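Local atomic coordinates of coenzyme A transferase (Yersinia pestis, PDB entry 3QLI), a protein that probably transfers coenzyme A between acyl-CoA thioesters and free carboxylates. Residues T222-I227 with A381-A386; L238-G243 with N247-V252; T404-T409 with L424-R429; G260-V265 with P323-Q328. One frame throughout, in Å; residues are numbered along the deposited sequence.

Contact 1: residues T222-I227 with A381-A386; sequences TSISHI and ATPSTA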
loop_
_atom_site.group_PDB
_atom_site.type_symbol
_atom_site.label_atom_id
_atom_site.label_comp_id
_atom_site.label_asym_id
_atom_site.label_seq_id
_atom_site.Cartn_x
_atom_site.Cartn_y
_atom_site.Cartn_z
ATOM N N THR A 222 17.059 -25.521 2.416
ATOM C CA THR A 222 17.900 -25.935 1.304
ATOM C C THR A 222 17.122 -25.804 0.007
ATOM O O THR A 222 17.577 -25.151 -0.928
ATOM C CB THR A 222 18.447 -27.360 1.470
ATOM O OG1 THR A 222 19.308 -27.395 2.615
ATOM C CG2 THR A 222 19.242 -27.773 0.234
ATOM N N SER A 223 15.940 -26.410 -0.045
ATOM C CA SER A 223 15.130 -26.343 -1.259
ATOM C C SER A 223 14.679 -24.911 -1.519
ATOM O O SER A 223 14.707 -24.431 -2.643
ATOM C CB SER A 223 13.893 -27.226 -1.136
ATOM O OG SER A 223 12.956 -26.884 -2.148
ATOM N N ILE A 224 14.232 -24.240 -0.465
ATOM C CA ILE A 224 13.789 -22.860 -0.606
ATOM C C ILE A 224 14.894 -21.947 -1.149
ATOM O O ILE A 224 14.651 -21.144 -2.042
ATOM C CB ILE A 224 13.222 -22.328 0.711
ATOM C CG1 ILE A 224 11.951 -23.113 1.068
ATOM C CG2 ILE A 224 12.959 -20.801 0.597
ATOM C CD1 ILE A 224 11.333 -22.739 2.429
ATOM N N SER A 225 16.111 -22.058 -0.623
ATOM C CA SER A 225 17.172 -21.169 -1.086
ATOM C C SER A 225 17.482 -21.393 -2.564
ATOM O O SER A 225 17.846 -20.457 -3.268
ATOM C CB SER A 225 18.441 -21.304 -0.230
ATOM O OG SER A 225 18.969 -22.616 -0.332
ATOM N N HIS A 226 17.335 -22.626 -3.048
ATOM C CA HIS A 226 17.568 -22.884 -4.471
ATOM C C HIS A 226 16.444 -22.402 -5.382
ATOM O O HIS A 226 16.704 -21.906 -6.477
ATOM C CB HIS A 226 17.916 -24.350 -4.725
ATOM C CG HIS A 226 19.305 -24.695 -4.292
ATOM N ND1 HIS A 226 19.595 -25.174 -3.031
ATOM C CD2 HIS A 226 20.496 -24.560 -4.925
ATOM C CE1 HIS A 226 20.900 -25.360 -2.920
ATOM N NE2 HIS A 226 21.469 -24.993 -4.056
ATOM N N ILE A 227 15.201 -22.522 -4.933
ATOM C CA ILE A 227 14.094 -22.024 -5.745
ATOM C C ILE A 227 14.206 -20.496 -5.853
ATOM O O ILE A 227 14.044 -19.906 -6.920
ATOM C CB ILE A 227 12.749 -22.402 -5.127
ATOM C CG1 ILE A 227 12.591 -23.925 -5.091
ATOM C CG2 ILE A 227 11.596 -21.744 -5.893
ATOM C CD1 ILE A 227 11.583 -24.381 -4.048
ATOM N N ALA A 381 8.555 -16.037 1.164
ATOM C CA ALA A 381 8.848 -17.460 1.310
ATOM C C ALA A 381 8.558 -17.938 2.719
ATOM O O ALA A 381 8.737 -17.190 3.685
ATOM C CB ALA A 381 10.311 -17.727 0.964
ATOM N N THR A 382 8.128 -19.191 2.840
ATOM C CA THR A 382 8.008 -19.821 4.153
ATOM C C THR A 382 8.107 -21.332 3.993
ATOM O O THR A 382 7.690 -21.870 2.965
ATOM C CB THR A 382 6.651 -19.509 4.824
ATOM O OG1 THR A 382 6.537 -20.237 6.058
ATOM C CG2 THR A 382 5.500 -19.915 3.912
ATOM N N PRO A 383 8.667 -22.021 5.004
ATOM C CA PRO A 383 8.505 -23.483 5.052
ATOM C C PRO A 383 7.005 -23.770 5.081
ATOM O O PRO A 383 6.252 -22.934 5.608
ATOM C CB PRO A 383 9.108 -23.874 6.408
ATOM C CG PRO A 383 9.836 -22.664 6.907
ATOM C CD PRO A 383 9.288 -21.464 6.219
ATOM N N SER A 384 6.570 -24.918 4.567
ATOM C CA SER A 384 5.144 -25.188 4.450
ATOM C C SER A 384 4.493 -25.577 5.772
ATOM O O SER A 384 3.275 -25.489 5.905
ATOM C CB SER A 384 4.885 -26.287 3.414
ATOM O OG SER A 384 5.342 -27.537 3.897
ATOM N N THR A 385 5.293 -26.011 6.744
ATOM C CA THR A 385 4.743 -26.452 8.023
ATOM C C THR A 385 5.532 -25.923 9.213
ATOM O O THR A 385 6.602 -25.333 9.058
ATOM C CB THR A 385 4.704 -27.992 8.134
ATOM O OG1 THR A 385 6.040 -28.502 8.245
ATOM C CG2 THR A 385 4.035 -28.591 6.915
ATOM N N ALA A 386 4.978 -26.140 10.401
ATOM C CA ALA A 386 5.638 -25.782 11.650
ATOM C C ALA A 386 5.433 -26.925 12.637
ATOM O O ALA A 386 4.627 -27.827 12.385
ATOM C CB ALA A 386 5.055 -24.492 12.207
#
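Thr222 O, in the helix turn that holds Ile224 against Ala381, Thr382 and Pro383, is gripped by more than its helical partner. His226 curls back to it with ND1 at 2.9 Å from Thr222 O, almost straight at the hydrogen (164°) and with the oxygen in the plane of the ring, while the regular backbone bond from His226 N is weak. Helix 220-230 here covers the end of strand 377-381 in the mixed, largely parallel sheet of a Rossmann-like alpha/beta domain, and Ile224 is the side chain that makes the contact. Its two branches divide the work. CG2, anti to the backbone N, rests on the methyl of Ala381, with 4.1 Å from Ile224 CG2 to Ala381 CB; alanine suits this place because so short a side chain lets the helix come close. The longer branch, extended at chi2 (176°), carries CD1 past the end of the strand to the peptide joining Thr382 to Pro383, 3.8 Å from both Thr382 O and Pro383 N. Val413 of the next strand and Leu245 of helix 244-252 also pack on Ile224. Thr382 turns its CB away from the helix, and its side chain lies near Arg393, a residue that binds CoA. Pro383 continues the loop that leaves the sheet after Ala381, and its ring brings CD to 4.5 Å from Ile224 CD1. Within the loop, Thr382 OG1 donates to Pro383 O at 2.7 Å.

Contact 2: residues L238-G243 with N247-V252; sequences LQMGVG and NLVCGV
Met240 and Cys250 meet sulfur to sulfur, with Met240 SD only 3.4 Å from Cys250 SG, and this is the tight, buried side of the contact. Methionine is apt here because its flexible chain can reach from strand to helix: the bend at chi3 (72°) swings the terminal methyl round so that CE lies 4.4 Å from Val249 CG1. Valine and cysteine are compact enough to let the helix settle near the sheet, and Ile335 of the neighbouring strand touches both Met240 and Val249. The two segments form the first half of a beta-alpha-beta unit of Rossmann-like type, strand 237-240 leading through a glycine-containing turn into helix 244-252; Val242 in this turn and Ala244 at the start of the helix bind CoA. The other side is partly exposed and held by backbone rather than by interlocked side chains. Gly243, the N-cap residue, has backbone angles (128°, 179°) that suit glycine, which has no CB to meet the preceding carbonyl oxygen. Its own carbonyl accepts a helical bond, Asn247 N to Gly243 O at 3.2 Å. Asn247 folds its side chain back so that its amide lies against the same oxygen without bonding it, CG standing 3.2 Å from Gly243 O and OD1 3.4 Å from it, as acceptor beside acceptor.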
loop_
_atom_site.group_PDB
_atom_site.type_symbol
_atom_site.label_atom_id
_atom_site.label_comp_id
_atom_site.label_asym_id
_atom_site.label_seq_id
_atom_site.Cartn_x
_atom_site.Cartn_y
_atom_site.Cartn_z
ATOM N N LEU A 238 19.279 -6.545 -5.069
ATOM C CA LEU A 238 18.727 -7.319 -3.959
ATOM C C LEU A 238 18.233 -6.500 -2.771
ATOM O O LEU A 238 18.875 -5.531 -2.349
ATOM C CB LEU A 238 19.790 -8.275 -3.434
ATOM C CG LEU A 238 20.391 -9.293 -4.401
ATOM C CD1 LEU A 238 21.484 -10.069 -3.684
ATOM C CD2 LEU A 238 19.296 -10.218 -4.904
ATOM N N GLN A 239 17.090 -6.914 -2.236
ATOM C CA GLN A 239 16.713 -6.579 -0.857
ATOM C C GLN A 239 16.437 -7.895 -0.147
ATOM O O GLN A 239 15.798 -8.777 -0.721
ATOM C CB GLN A 239 15.470 -5.698 -0.798
ATOM C CG GLN A 239 14.923 -5.528 0.633
ATOM C CD GLN A 239 13.798 -6.505 0.952
ATOM O OE1 GLN A 239 13.107 -6.987 0.050
ATOM N NE2 GLN A 239 13.613 -6.805 2.244
ATOM N N MET A 240 16.937 -8.051 1.079
ATOM C CA MET A 240 16.493 -9.184 1.882
ATOM C C MET A 240 16.553 -8.923 3.381
ATOM O O MET A 240 17.189 -7.976 3.821
ATOM C CB MET A 240 17.245 -10.465 1.525
ATOM C CG MET A 240 18.733 -10.422 1.742
ATOM S SD MET A 240 19.446 -11.982 1.122
ATOM C CE MET A 240 19.286 -11.777 -0.645
ATOM N N GLY A 241 15.880 -9.778 4.147
ATOM C CA GLY A 241 15.858 -9.672 5.597
ATOM C C GLY A 241 17.041 -10.369 6.250
ATOM O O GLY A 241 18.067 -10.630 5.613
ATOM N N VAL A 242 16.893 -10.679 7.533
ATOM C CA VAL A 242 17.941 -11.341 8.299
ATOM C C VAL A 242 17.522 -12.785 8.591
ATOM O O VAL A 242 16.343 -13.121 8.500
ATOM C CB VAL A 242 18.200 -10.612 9.636
ATOM C CG1 VAL A 242 18.798 -9.233 9.394
ATOM C CG2 VAL A 242 16.900 -10.497 10.429
ATOM N N GLY A 243 18.493 -13.637 8.915
ATOM C CA GLY A 243 18.203 -15.013 9.288
ATOM C C GLY A 243 18.996 -16.054 8.522
ATOM O O GLY A 243 19.800 -15.726 7.643
ATOM N N ASN A 247 20.850 -15.887 4.589
ATOM C CA ASN A 247 22.251 -16.295 4.551
ATOM C C ASN A 247 22.481 -17.431 3.551
ATOM O O ASN A 247 23.481 -17.447 2.829
ATOM C CB ASN A 247 22.738 -16.703 5.942
ATOM C CG ASN A 247 22.913 -15.510 6.871
ATOM O OD1 ASN A 247 22.658 -14.362 6.489
ATOM N ND2 ASN A 247 23.335 -15.779 8.104
ATOM N N LEU A 248 21.550 -18.377 3.511
ATOM C CA LEU A 248 21.663 -19.525 2.612
ATOM C C LEU A 248 21.456 -19.106 1.169
ATOM O O LEU A 248 22.123 -19.607 0.259
ATOM C CB LEU A 248 20.629 -20.595 2.968
ATOM C CG LEU A 248 21.125 -21.902 3.583
ATOM C CD1 LEU A 248 21.845 -21.636 4.889
ATOM C CD2 LEU A 248 19.961 -22.858 3.798
ATOM N N VAL A 249 20.498 -18.209 0.950
ATOM C CA VAL A 249 20.270 -17.681 -0.387
ATOM C C VAL A 249 21.545 -17.006 -0.890
ATOM O O VAL A 249 22.033 -17.302 -1.980
ATOM C CB VAL A 249 19.092 -16.691 -0.402
ATOM C CG1 VAL A 249 18.985 -15.999 -1.758
ATOM C CG2 VAL A 249 17.796 -17.419 -0.049
ATOM N N CYS A 250 22.096 -16.105 -0.079
ATOM C CA CYS A 250 23.354 -15.450 -0.431
ATOM C C CYS A 250 24.464 -16.454 -0.713
ATOM O O CYS A 250 25.300 -16.232 -1.591
ATOM C CB CYS A 250 23.782 -14.491 0.676
ATOM S SG CYS A 250 22.671 -13.085 0.806
ATOM N N GLY A 251 24.478 -17.547 0.044
ATOM C CA GLY A 251 25.400 -18.638 -0.227
ATOM C C GLY A 251 25.237 -19.181 -1.638
ATOM O O GLY A 251 26.222 -19.411 -2.344
ATOM N N VAL A 252 23.994 -19.405 -2.057
ATOM C CA VAL A 252 23.759 -19.914 -3.405
ATOM C C VAL A 252 24.159 -18.872 -4.441
ATOM O O VAL A 252 24.629 -19.210 -5.522
ATOM C CB VAL A 252 22.287 -20.344 -3.635
ATOM C CG1 VAL A 252 22.087 -20.770 -5.059
ATOM C CG2 VAL A 252 21.916 -21.473 -2.708
#

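Contact 3: residues T404-T409 with L424-R429; sequences TPRIDT and LSSTER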
loop_
_atom_site.group_PDB
_atom_site.type_symbol
_atom_site.label_atom_id
_atom_site.label_comp_id
_atom_site.label_asym_id
_atom_site.label_seq_id
_atom_site.Cartn_x
_atom_site.Cartn_y
_atom_site.Cartn_z
ATOM N N THR A 404 0.785 -8.742 4.133
ATOM C CA THR A 404 0.774 -8.458 2.703
ATOM C C THR A 404 -0.581 -8.857 2.135
ATOM O O THR A 404 -0.950 -10.031 2.170
ATOM C CB THR A 404 1.903 -9.236 1.955
ATOM O OG1 THR A 404 3.177 -8.841 2.469
ATOM C CG2 THR A 404 1.885 -8.927 0.481
ATOM N N PRO A 405 -1.324 -7.875 1.604
ATOM C CA PRO A 405 -2.665 -8.092 1.048
ATOM C C PRO A 405 -2.607 -8.988 -0.175
ATOM O O PRO A 405 -1.598 -8.988 -0.902
ATOM C CB PRO A 405 -3.091 -6.682 0.613
ATOM C CG PRO A 405 -2.253 -5.757 1.442
ATOM C CD PRO A 405 -0.930 -6.457 1.542
ATOM N N ARG A 406 -3.676 -9.732 -0.429
ATOM C CA ARG A 406 -3.682 -10.611 -1.589
ATOM C C ARG A 406 -3.558 -9.809 -2.881
ATOM O O ARG A 406 -3.142 -10.341 -3.898
ATOM C CB ARG A 406 -4.942 -11.465 -1.631
ATOM C CG ARG A 406 -6.215 -10.685 -1.980
ATOM C CD ARG A 406 -7.362 -11.650 -2.286
ATOM N NE ARG A 406 -8.669 -11.029 -2.091
ATOM C CZ ARG A 406 -9.830 -11.670 -2.215
ATOM N NH1 ARG A 406 -9.849 -12.954 -2.549
ATOM N NH2 ARG A 406 -10.972 -11.025 -1.999
ATOM N N ILE A 407 -3.912 -8.526 -2.856
ATOM C CA ILE A 407 -3.812 -7.749 -4.093
ATOM C C ILE A 407 -2.373 -7.358 -4.409
ATOM O O ILE A 407 -2.089 -6.896 -5.507
ATOM C CB ILE A 407 -4.696 -6.477 -4.074
ATOM C CG1 ILE A 407 -4.291 -5.561 -2.912
ATOM C CG2 ILE A 407 -6.189 -6.859 -4.047
ATOM C CD1 ILE A 407 -5.107 -4.282 -2.824
ATOM N N ASP A 408 -1.481 -7.489 -3.431
ATOM C CA ASP A 408 -0.084 -7.107 -3.629
ATOM C C ASP A 408 0.910 -8.253 -3.781
ATOM O O ASP A 408 2.013 -8.055 -4.286
ATOM C CB ASP A 408 0.380 -6.207 -2.482
ATOM C CG ASP A 408 -0.303 -4.859 -2.488
ATOM O OD1 ASP A 408 -0.297 -4.193 -3.543
ATOM O OD2 ASP A 408 -0.844 -4.467 -1.437
ATOM N N THR A 409 0.530 -9.451 -3.357
ATOM C CA THR A 409 1.452 -10.574 -3.432
ATOM C C THR A 409 1.842 -10.875 -4.873
ATOM O O THR A 409 1.010 -10.849 -5.774
ATOM C CB THR A 409 0.879 -11.835 -2.761
ATOM O OG1 THR A 409 0.421 -11.508 -1.445
ATOM C CG2 THR A 409 1.947 -12.911 -2.662
ATOM N N LEU A 424 -4.076 -14.015 -11.607
ATOM C CA LEU A 424 -4.844 -15.246 -11.381
ATOM C C LEU A 424 -6.178 -14.974 -10.677
ATOM O O LEU A 424 -6.256 -14.118 -9.791
ATOM C CB LEU A 424 -4.029 -16.223 -10.524
ATOM C CG LEU A 424 -2.727 -16.748 -11.120
ATOM C CD1 LEU A 424 -2.152 -17.854 -10.209
ATOM C CD2 LEU A 424 -2.973 -17.273 -12.527
ATOM N N SER A 425 -7.227 -15.698 -11.067
ATOM C CA SER A 425 -8.501 -15.622 -10.353
ATOM C C SER A 425 -8.355 -16.230 -8.965
ATOM O O SER A 425 -7.353 -16.891 -8.668
ATOM C CB SER A 425 -9.578 -16.405 -11.107
ATOM O OG SER A 425 -9.259 -17.792 -11.132
ATOM N N SER A 426 -9.367 -16.035 -8.127
ATOM C CA SER A 426 -9.390 -16.640 -6.804
ATOM C C SER A 426 -9.264 -18.165 -6.879
ATOM O O SER A 426 -8.618 -18.787 -6.038
ATOM C CB SER A 426 -10.680 -16.270 -6.079
ATOM O OG SER A 426 -10.658 -14.902 -5.715
ATOM N N THR A 427 -9.903 -18.755 -7.880
ATOM C CA THR A 427 -9.845 -20.202 -8.068
ATOM C C THR A 427 -8.449 -20.649 -8.480
ATOM O O THR A 427 -7.918 -21.615 -7.939
ATOM C CB THR A 427 -10.855 -20.678 -9.134
ATOM O OG1 THR A 427 -12.179 -20.325 -8.721
ATOM C CG2 THR A 427 -10.764 -22.191 -9.327
ATOM N N GLU A 428 -7.865 -19.959 -9.451
ATOM C CA GLU A 428 -6.528 -20.311 -9.915
ATOM C C GLU A 428 -5.503 -20.158 -8.784
ATOM O O GLU A 428 -4.590 -20.980 -8.651
ATOM C CB GLU A 428 -6.134 -19.466 -11.134
ATOM C CG GLU A 428 -6.970 -19.767 -12.398
ATOM C CD GLU A 428 -6.795 -18.720 -13.502
ATOM O OE1 GLU A 428 -6.695 -17.519 -13.183
ATOM O OE2 GLU A 428 -6.756 -19.092 -14.693
ATOM N N ARG A 429 -5.644 -19.099 -7.987
ATOM C CA ARG A 429 -4.767 -18.896 -6.837
ATOM C C ARG A 429 -4.877 -20.032 -5.827
ATOM O O ARG A 429 -3.865 -20.604 -5.417
ATOM C CB ARG A 429 -5.079 -17.583 -6.121
ATOM C CG ARG A 429 -4.704 -16.361 -6.902
ATOM C CD ARG A 429 -4.999 -15.088 -6.118
ATOM N NE ARG A 429 -4.443 -13.932 -6.810
ATOM C CZ ARG A 429 -3.776 -12.951 -6.213
ATOM N NH1 ARG A 429 -3.583 -12.981 -4.905
ATOM N NH2 ARG A 429 -3.294 -11.945 -6.938
HETATM O O HOH W 1 -1.346 -9.983 -6.108
HETATM O O HOH W 2 -7.977 -14.711 -3.814
#
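A capping box starts helix 426-434, whose first turn sends Arg429 across to the backbone of Arg406. Ser425, the N-cap, accepts from Glu428 N through OG at 3.1 Å, and Glu428 completes the box: its OE1 accepts from Ser425 N at 2.8 Å on the lone pair facing away from OE2. Serine and glutamate are the classical pair for this task. From the same turn Arg429 stretches its extended chain so that NH1 donates to Arg406 O at 2.9 Å; the bond is bent (145°), with the oxygen at the guanidinium edge but somewhat tilted from its plane. A water beside this edge, 2.9 Å from Arg429 NH2, donates to Arg406 O as well, so that oxygen receives two bonds. Arg429 NH1 also serves Thr344 O, which suits a long side chain with several N-H groups in a buried place. Arg406 projects back toward the helix start, where a second water takes a bond from its NH1 at 2.9 Å and lies 3.3 Å from Ser426 OG. Its NH2 reaches Gln356 O of the second subunit, and Glu428 OE2 forms a salt bridge with Arg71 of that subunit. Loop and helix start thus meet at the subunit interface, the Ser425-Glu428 pair being the reciprocal side-chain-to-backbone exchange of a capping box.

Contact 4: residues G260-V265 with P323-Q328; sequences GIHTEV and PHIIAQ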
loop_
_atom_site.group_PDB
_atom_site.type_symbol
_atom_site.label_atom_id
_atom_site.label_comp_id
_atom_site.label_asym_id
_atom_site.label_seq_id
_atom_site.Cartn_x
_atom_site.Cartn_y
_atom_site.Cartn_z
ATOM N N GLY A 260 23.464 -5.958 -7.425
ATOM C CA GLY A 260 23.403 -4.703 -6.701
ATOM C C GLY A 260 22.684 -4.912 -5.383
ATOM O O GLY A 260 22.041 -5.952 -5.174
ATOM N N ILE A 261 22.786 -3.927 -4.491
ATOM C CA ILE A 261 22.066 -3.976 -3.224
ATOM C C ILE A 261 21.299 -2.680 -2.997
ATOM O O ILE A 261 21.867 -1.591 -3.076
ATOM C CB ILE A 261 23.024 -4.191 -2.024
ATOM C CG1 ILE A 261 23.595 -5.616 -2.025
ATOM C CG2 ILE A 261 22.298 -3.920 -0.690
ATOM C CD1 ILE A 261 24.660 -5.836 -0.962
ATOM N N HIS A 262 20.001 -2.810 -2.750
ATOM C CA HIS A 262 19.180 -1.714 -2.237
ATOM C C HIS A 262 18.178 -2.364 -1.303
ATOM O O HIS A 262 17.137 -2.892 -1.737
ATOM C CB HIS A 262 18.463 -0.977 -3.375
ATOM C CG HIS A 262 17.580 0.142 -2.908
ATOM N ND1 HIS A 262 17.886 1.472 -3.108
ATOM C CD2 HIS A 262 16.400 0.125 -2.239
ATOM C CE1 HIS A 262 16.927 2.225 -2.593
ATOM N NE2 HIS A 262 16.007 1.429 -2.069
ATOM N N THR A 263 18.508 -2.343 -0.018
ATOM C CA THR A 263 17.830 -3.177 0.950
ATOM C C THR A 263 17.422 -2.309 2.131
ATOM O O THR A 263 18.010 -1.248 2.355
ATOM C CB THR A 263 18.774 -4.307 1.395
ATOM O OG1 THR A 263 18.056 -5.251 2.202
ATOM C CG2 THR A 263 19.991 -3.737 2.163
ATOM N N GLU A 264 16.398 -2.729 2.868
ATOM C CA GLU A 264 16.061 -2.015 4.098
ATOM C C GLU A 264 17.105 -2.336 5.158
ATOM O O GLU A 264 17.815 -1.448 5.627
ATOM C CB GLU A 264 14.669 -2.389 4.590
ATOM C CG GLU A 264 14.236 -1.624 5.857
ATOM C CD GLU A 264 13.013 -2.258 6.501
ATOM O OE1 GLU A 264 11.960 -2.329 5.838
ATOM O OE2 GLU A 264 13.118 -2.699 7.664
ATOM N N VAL A 265 17.206 -3.607 5.531
ATOM C CA VAL A 265 18.232 -4.027 6.481
ATOM C C VAL A 265 19.436 -4.662 5.768
ATOM O O VAL A 265 19.283 -5.521 4.884
ATOM C CB VAL A 265 17.681 -5.021 7.547
ATOM C CG1 VAL A 265 17.287 -6.316 6.901
ATOM C CG2 VAL A 265 18.730 -5.299 8.633
ATOM N N PRO A 323 8.571 3.011 -2.559
ATOM C CA PRO A 323 8.457 2.083 -3.693
ATOM C C PRO A 323 8.844 2.725 -5.022
ATOM O O PRO A 323 9.348 2.023 -5.903
ATOM C CB PRO A 323 6.967 1.708 -3.702
ATOM C CG PRO A 323 6.513 1.933 -2.278
ATOM C CD PRO A 323 7.323 3.105 -1.775
ATOM N N HIS A 324 8.620 4.031 -5.168
ATOM C CA HIS A 324 8.983 4.712 -6.412
ATOM C C HIS A 324 10.485 4.696 -6.622
ATOM O O HIS A 324 10.964 4.526 -7.747
ATOM C CB HIS A 324 8.487 6.158 -6.441
ATOM C CG HIS A 324 9.015 6.936 -7.606
ATOM N ND1 HIS A 324 8.535 6.771 -8.886
ATOM C CD2 HIS A 324 10.004 7.859 -7.691
ATOM C CE1 HIS A 324 9.197 7.565 -9.708
ATOM N NE2 HIS A 324 10.090 8.239 -9.006
ATOM N N ILE A 325 11.230 4.862 -5.531
ATOM C CA ILE A 325 12.690 4.794 -5.578
ATOM C C ILE A 325 13.173 3.362 -5.844
ATOM O O ILE A 325 14.020 3.120 -6.709
ATOM C CB ILE A 325 13.285 5.289 -4.252
ATOM C CG1 ILE A 325 13.011 6.787 -4.069
ATOM C CG2 ILE A 325 14.780 5.013 -4.190
ATOM C CD1 ILE A 325 13.624 7.668 -5.145
ATOM N N ILE A 326 12.631 2.405 -5.100
ATOM C CA ILE A 326 13.012 0.999 -5.279
ATOM C C ILE A 326 12.873 0.584 -6.752
ATOM O O ILE A 326 13.750 -0.093 -7.316
ATOM C CB ILE A 326 12.147 0.074 -4.398
ATOM C CG1 ILE A 326 12.447 0.326 -2.909
ATOM C CG2 ILE A 326 12.394 -1.405 -4.744
ATOM C CD1 ILE A 326 11.307 -0.053 -1.985
ATOM N N ALA A 327 11.771 1.014 -7.364
ATOM C CA ALA A 327 11.398 0.585 -8.710
ATOM C C ALA A 327 12.288 1.167 -9.805
ATOM O O ALA A 327 12.244 0.701 -10.943
ATOM C CB ALA A 327 9.926 0.935 -8.995
ATOM N N GLN A 328 13.076 2.187 -9.480
ATOM C CA GLN A 328 13.934 2.809 -10.499
ATOM C C GLN A 328 15.136 1.946 -10.859
ATOM O O GLN A 328 15.728 2.106 -11.926
ATOM C CB GLN A 328 14.388 4.204 -10.069
ATOM C CG GLN A 328 13.227 5.140 -9.687
ATOM C CD GLN A 328 12.172 5.237 -10.766
ATOM O OE1 GLN A 328 12.478 5.561 -11.914
ATOM N NE2 GLN A 328 10.909 4.945 -10.406
#
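His262 reaches from the sheet edge to the short helix 323-326, meeting Ile325 and Ile326. Its CB points toward that helix, and chi1 of 179° sets CG anti to the backbone N, which directs the ring toward the two isoleucines. Beyond CG the ring divides. On one branch CD2 comes within 4.0 Å of Ile326 CG1; on the other CE1 lies 3.9 Å from Ile325 CG2. At the far end NE2 is 3.8 Å from Ile326 CG1, and it also makes its polar bond, to Val320 O at the end of helix 317-320. Histidine therefore serves twice, as an apolar neighbour of two isoleucines and as a donor for a backbone carbonyl. Both isoleucine side chains cross that of His262 at roughly a right angle. Near the helix, Gln328 folds back and NE2 donates to His324 O at 2.7 Å. Two residues after the histidine comes Glu264, which binds CoA covalently; its OE1 is hydrogen-bonded to Asn321 ND2, which precedes the same helix. The imidazole touches Val292 of strand 291-293 and Phe366 of helix 363-372, which also packs on Ile326, while the backbone of His262 pairs with Leu238 of strand 237-240.

Overall arrangement
From the N terminus, helix 220-230 brings in the first half of contact 1, whose loop is closed only when the chain arrives at 381-386. Contacts 2 and 4 are nested inside that loop in series: contact 2 closes a short strand-to-helix turn, and contact 4 a longer excursion from strand 260-261 to helix 323-326. Contact 3 follows after contact 1 has closed, and no loops cross. Contacts 1 and 2 touch where helices 220-230 and 244-252 lie side by side; contacts 2 and 4 share the neighbouring strands 237-240 and 260-261. Contact 3 joins the loop before strand 411-414 to the start of helix 426-434, after strand 417-420, and, like contact 4, touches the second subunit.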